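Protein phosphotransferase ChpT (Brucella abortus, PDB 4QPK) relays phosphoryl groups as a homodimeric histidine phosphotransferase in a phosphorelay that controls cell growth, division and survival inside mammalian host cells. Local coordinates at residues 97-105 with 148-156. Numbering follows the deposited sequence.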
loop_
_atom_site.group_PDB
_atom_site.type_symbol
_atom_site.label_atom_id
_atom_site.label_comp_id
_atom_site.label_asym_id
_atom_site.label_seq_id
_atom_site.Cartn_x
_atom_site.Cartn_y
_atom_site.Cartn_z
ATOM N N GLN B 97 -4.878 -8.360 -2.127
ATOM C CA GLN B 97 -4.528 -9.554 -1.352
ATOM C C GLN B 97 -3.109 -10.035 -1.695
ATOM O O GLN B 97 -2.369 -10.482 -0.817
ATOM C CB GLN B 97 -5.536 -10.686 -1.589
ATOM C CG GLN B 97 -6.959 -10.426 -1.072
ATOM C CD GLN B 97 -7.015 -10.237 0.442
ATOM O OE1 GLN B 97 -6.145 -10.705 1.166
ATOM N NE2 GLN B 97 -8.065 -9.582 0.923
ATOM N N PHE B 98 -2.731 -9.937 -2.966
ATOM C CA PHE B 98 -1.388 -10.328 -3.361
ATOM C C PHE B 98 -0.374 -9.374 -2.736
ATOM O O PHE B 98 0.609 -9.804 -2.145
ATOM C CB PHE B 98 -1.274 -10.349 -4.890
ATOM C CG PHE B 98 0.050 -10.837 -5.396
ATOM C CD1 PHE B 98 1.111 -9.952 -5.540
ATOM C CD2 PHE B 98 0.232 -12.172 -5.735
ATOM C CE1 PHE B 98 2.344 -10.392 -6.008
ATOM C CE2 PHE B 98 1.469 -12.618 -6.217
ATOM C CZ PHE B 98 2.524 -11.714 -6.344
ATOM N N ALA B 99 -0.656 -8.080 -2.812
ATOM C CA ALA B 99 0.253 -7.073 -2.254
ATOM C C ALA B 99 0.420 -7.231 -0.740
ATOM O O ALA B 99 1.516 -7.028 -0.215
ATOM C CB ALA B 99 -0.247 -5.679 -2.585
ATOM N N ARG B 100 -0.657 -7.613 -0.068
ATOM C CA ARG B 100 -0.673 -7.797 1.385
ATOM C C ARG B 100 0.433 -8.752 1.858
ATOM O O ARG B 100 1.029 -8.560 2.928
ATOM C CB ARG B 100 -2.055 -8.332 1.796
ATOM C CG ARG B 100 -2.544 -7.993 3.178
ATOM C CD ARG B 100 -3.954 -8.557 3.360
ATOM N NE ARG B 100 -4.213 -9.092 4.699
ATOM C CZ ARG B 100 -4.113 -10.377 5.041
ATOM N NH1 ARG B 100 -3.726 -11.288 4.152
ATOM N NH2 ARG B 100 -4.384 -10.750 6.288
ATOM N N ILE B 101 0.701 -9.782 1.056
ATOM C CA ILE B 101 1.734 -10.764 1.375
ATOM C C ILE B 101 3.052 -10.445 0.661
ATOM O O ILE B 101 4.107 -10.507 1.281
ATOM C CB ILE B 101 1.283 -12.202 0.997
ATOM C CG1 ILE B 101 -0.046 -12.532 1.682
ATOM C CG2 ILE B 101 2.341 -13.239 1.420
ATOM C CD1 ILE B 101 -0.533 -13.974 1.454
ATOM N N ALA B 102 3.013 -10.061 -0.615
ATOM C CA ALA B 102 4.257 -9.869 -1.361
ATOM C C ALA B 102 5.028 -8.623 -0.903
ATOM O O ALA B 102 6.264 -8.623 -0.844
ATOM C CB ALA B 102 3.972 -9.778 -2.860
ATOM N N PHE B 103 4.291 -7.574 -0.560
ATOM C CA PHE B 103 4.901 -6.312 -0.137
ATOM C C PHE B 103 4.665 -6.066 1.349
ATOM O O PHE B 103 5.525 -5.519 2.033
ATOM C CB PHE B 103 4.343 -5.117 -0.933
ATOM C CG PHE B 103 4.577 -5.184 -2.422
ATOM C CD1 PHE B 103 5.696 -5.791 -2.957
ATOM C CD2 PHE B 103 3.652 -4.629 -3.292
ATOM C CE1 PHE B 103 5.888 -5.836 -4.337
ATOM C CE2 PHE B 103 3.835 -4.676 -4.662
ATOM C CZ PHE B 103 4.957 -5.279 -5.184
ATOM N N GLY B 104 3.485 -6.454 1.830
ATOM C CA GLY B 104 3.062 -6.245 3.206
ATOM C C GLY B 104 3.599 -7.243 4.220
ATOM O O GLY B 104 4.488 -8.048 3.936
ATOM N N ALA B 105 3.054 -7.187 5.422
ATOM C CA ALA B 105 3.463 -8.097 6.491
ATOM C C ALA B 105 2.432 -9.200 6.768
ATOM O O ALA B 105 2.541 -9.927 7.753
ATOM C CB ALA B 105 3.723 -7.300 7.764
ATOM N N LYS B 148 8.102 -13.982 0.696
ATOM C CA LYS B 148 7.956 -12.705 -0.011
ATOM C C LYS B 148 8.869 -12.650 -1.249
ATOM O O LYS B 148 8.448 -12.176 -2.309
ATOM C CB LYS B 148 8.226 -11.529 0.944
ATOM C CG LYS B 148 7.204 -11.441 2.091
ATOM C CD LYS B 148 7.447 -10.228 3.005
ATOM C CE LYS B 148 6.997 -8.918 2.286
ATOM N NZ LYS B 148 7.139 -7.749 3.187
ATOM N N LEU B 149 10.091 -13.172 -1.137
ATOM C CA LEU B 149 10.977 -13.266 -2.294
ATOM C C LEU B 149 10.296 -14.071 -3.415
ATOM O O LEU B 149 10.264 -13.641 -4.564
ATOM C CB LEU B 149 12.317 -13.906 -1.905
ATOM C CG LEU B 149 13.192 -14.326 -3.092
ATOM C CD1 LEU B 149 13.623 -13.110 -3.897
ATOM C CD2 LEU B 149 14.413 -15.107 -2.576
ATOM N N LEU B 150 9.736 -15.226 -3.056
ATOM C CA LEU B 150 9.037 -16.075 -4.014
ATOM C C LEU B 150 7.957 -15.296 -4.781
ATOM O O LEU B 150 7.934 -15.305 -6.014
ATOM C CB LEU B 150 8.433 -17.294 -3.289
ATOM C CG LEU B 150 7.461 -18.212 -4.047
ATOM C CD1 LEU B 150 8.104 -18.822 -5.271
ATOM C CD2 LEU B 150 6.934 -19.292 -3.108
ATOM N N LEU B 151 7.071 -14.610 -4.064
ATOM C CA LEU B 151 5.997 -13.879 -4.727
ATOM C C LEU B 151 6.542 -12.744 -5.597
ATOM O O LEU B 151 6.005 -12.461 -6.662
ATOM C CB LEU B 151 4.998 -13.328 -3.703
ATOM C CG LEU B 151 4.157 -14.385 -2.989
ATOM C CD1 LEU B 151 3.258 -13.697 -1.960
ATOM C CD2 LEU B 151 3.301 -15.165 -3.976
ATOM N N ASN B 152 7.609 -12.088 -5.149
ATOM C CA ASN B 152 8.188 -11.024 -5.957
ATOM C C ASN B 152 8.879 -11.556 -7.217
ATOM O O ASN B 152 8.901 -10.885 -8.241
ATOM C CB ASN B 152 9.155 -10.189 -5.126
ATOM C CG ASN B 152 8.430 -9.093 -4.353
ATOM O OD1 ASN B 152 8.217 -7.996 -4.873
ATOM N ND2 ASN B 152 8.010 -9.405 -3.139
ATOM N N MET B 153 9.419 -12.763 -7.139
ATOM C CA MET B 153 9.970 -13.416 -8.315
ATOM C C MET B 153 8.871 -13.708 -9.349
ATOM O O MET B 153 9.143 -13.730 -10.540
ATOM C CB MET B 153 10.693 -14.711 -7.916
ATOM C CG MET B 153 12.004 -14.456 -7.213
ATOM S SD MET B 153 12.826 -15.949 -6.636
ATOM C CE MET B 153 13.390 -16.715 -8.156
ATOM N N LEU B 154 7.630 -13.938 -8.902
ATOM C CA LEU B 154 6.531 -14.119 -9.857
ATOM C C LEU B 154 6.317 -12.854 -10.667
ATOM O O LEU B 154 6.003 -12.903 -11.855
ATOM C CB LEU B 154 5.225 -14.463 -9.142
ATOM C CG LEU B 154 5.255 -15.617 -8.158
ATOM C CD1 LEU B 154 3.826 -15.924 -7.692
ATOM C CD2 LEU B 154 5.929 -16.817 -8.784
ATOM N N LEU B 155 6.473 -11.703 -10.015
ATOM C CA LEU B 155 6.258 -10.442 -10.712
ATOM C C LEU B 155 7.368 -10.201 -11.737
ATOM O O LEU B 155 7.110 -9.697 -12.836
ATOM C CB LEU B 155 6.169 -9.273 -9.713
ATOM C CG LEU B 155 4.981 -9.334 -8.748
ATOM C CD1 LEU B 155 4.985 -8.092 -7.844
ATOM C CD2 LEU B 155 3.679 -9.400 -9.513
ATOM N N ILE B 156 8.598 -10.565 -11.380
ATOM C CA ILE B 156 9.719 -10.473 -12.316
ATOM C C ILE B 156 9.467 -11.384 -13.520
ATOM O O ILE B 156 9.619 -10.980 -14.672
ATOM C CB ILE B 156 11.057 -10.864 -11.655
ATOM C CG1 ILE B 156 11.410 -9.889 -10.532
ATOM C CG2 ILE B 156 12.189 -10.904 -12.697
ATOM C CD1 ILE B 156 11.562 -8.471 -11.008
#
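K148 and N152, one turn apart on helix 144-160, bind backbone carbonyls at and just beyond the C-terminal end of helix 78-102, a worked example of side chains binding the carbonyls at the end of a helix, where the helical-hairpin DHp domain of ChpT meets its histidine-kinase-like C-terminal domain. The lysine passes along the I101 and A102 carbonyls, and a bend at chi3 (74°) turns its ammonium group to two oxygens: K148 NZ lies 3.0 Å from F103 O and 2.8 Å from G104 O. Both are approached from above the carbonyl plane; the positive charge would suit the negative end of the helix dipole, and NZ is also hydrogen-bonded to the hydroxyl of Y217 on helix 213-225. N152 uses ND2 twice, in a bent bond to A102 O (3.0 Å from ND2 to O, N-H...O angle 140°) and a nearly straight one to K148 O, both acceptors lying close to its amide plane. With OD1 hydrogen-bonded to Q214, the amide's rotation is fixed. Beside this polar row, L151 packs its CB on the methyl of A102 and spreads its branches, CD1 to I101 and CD2 to F98. The F98 ring reaches between L151 and L155 because chi1 (-176°) sets CG opposite the backbone N, and L151 O lies at the ring edge, 3.6 Å from F98 CZ.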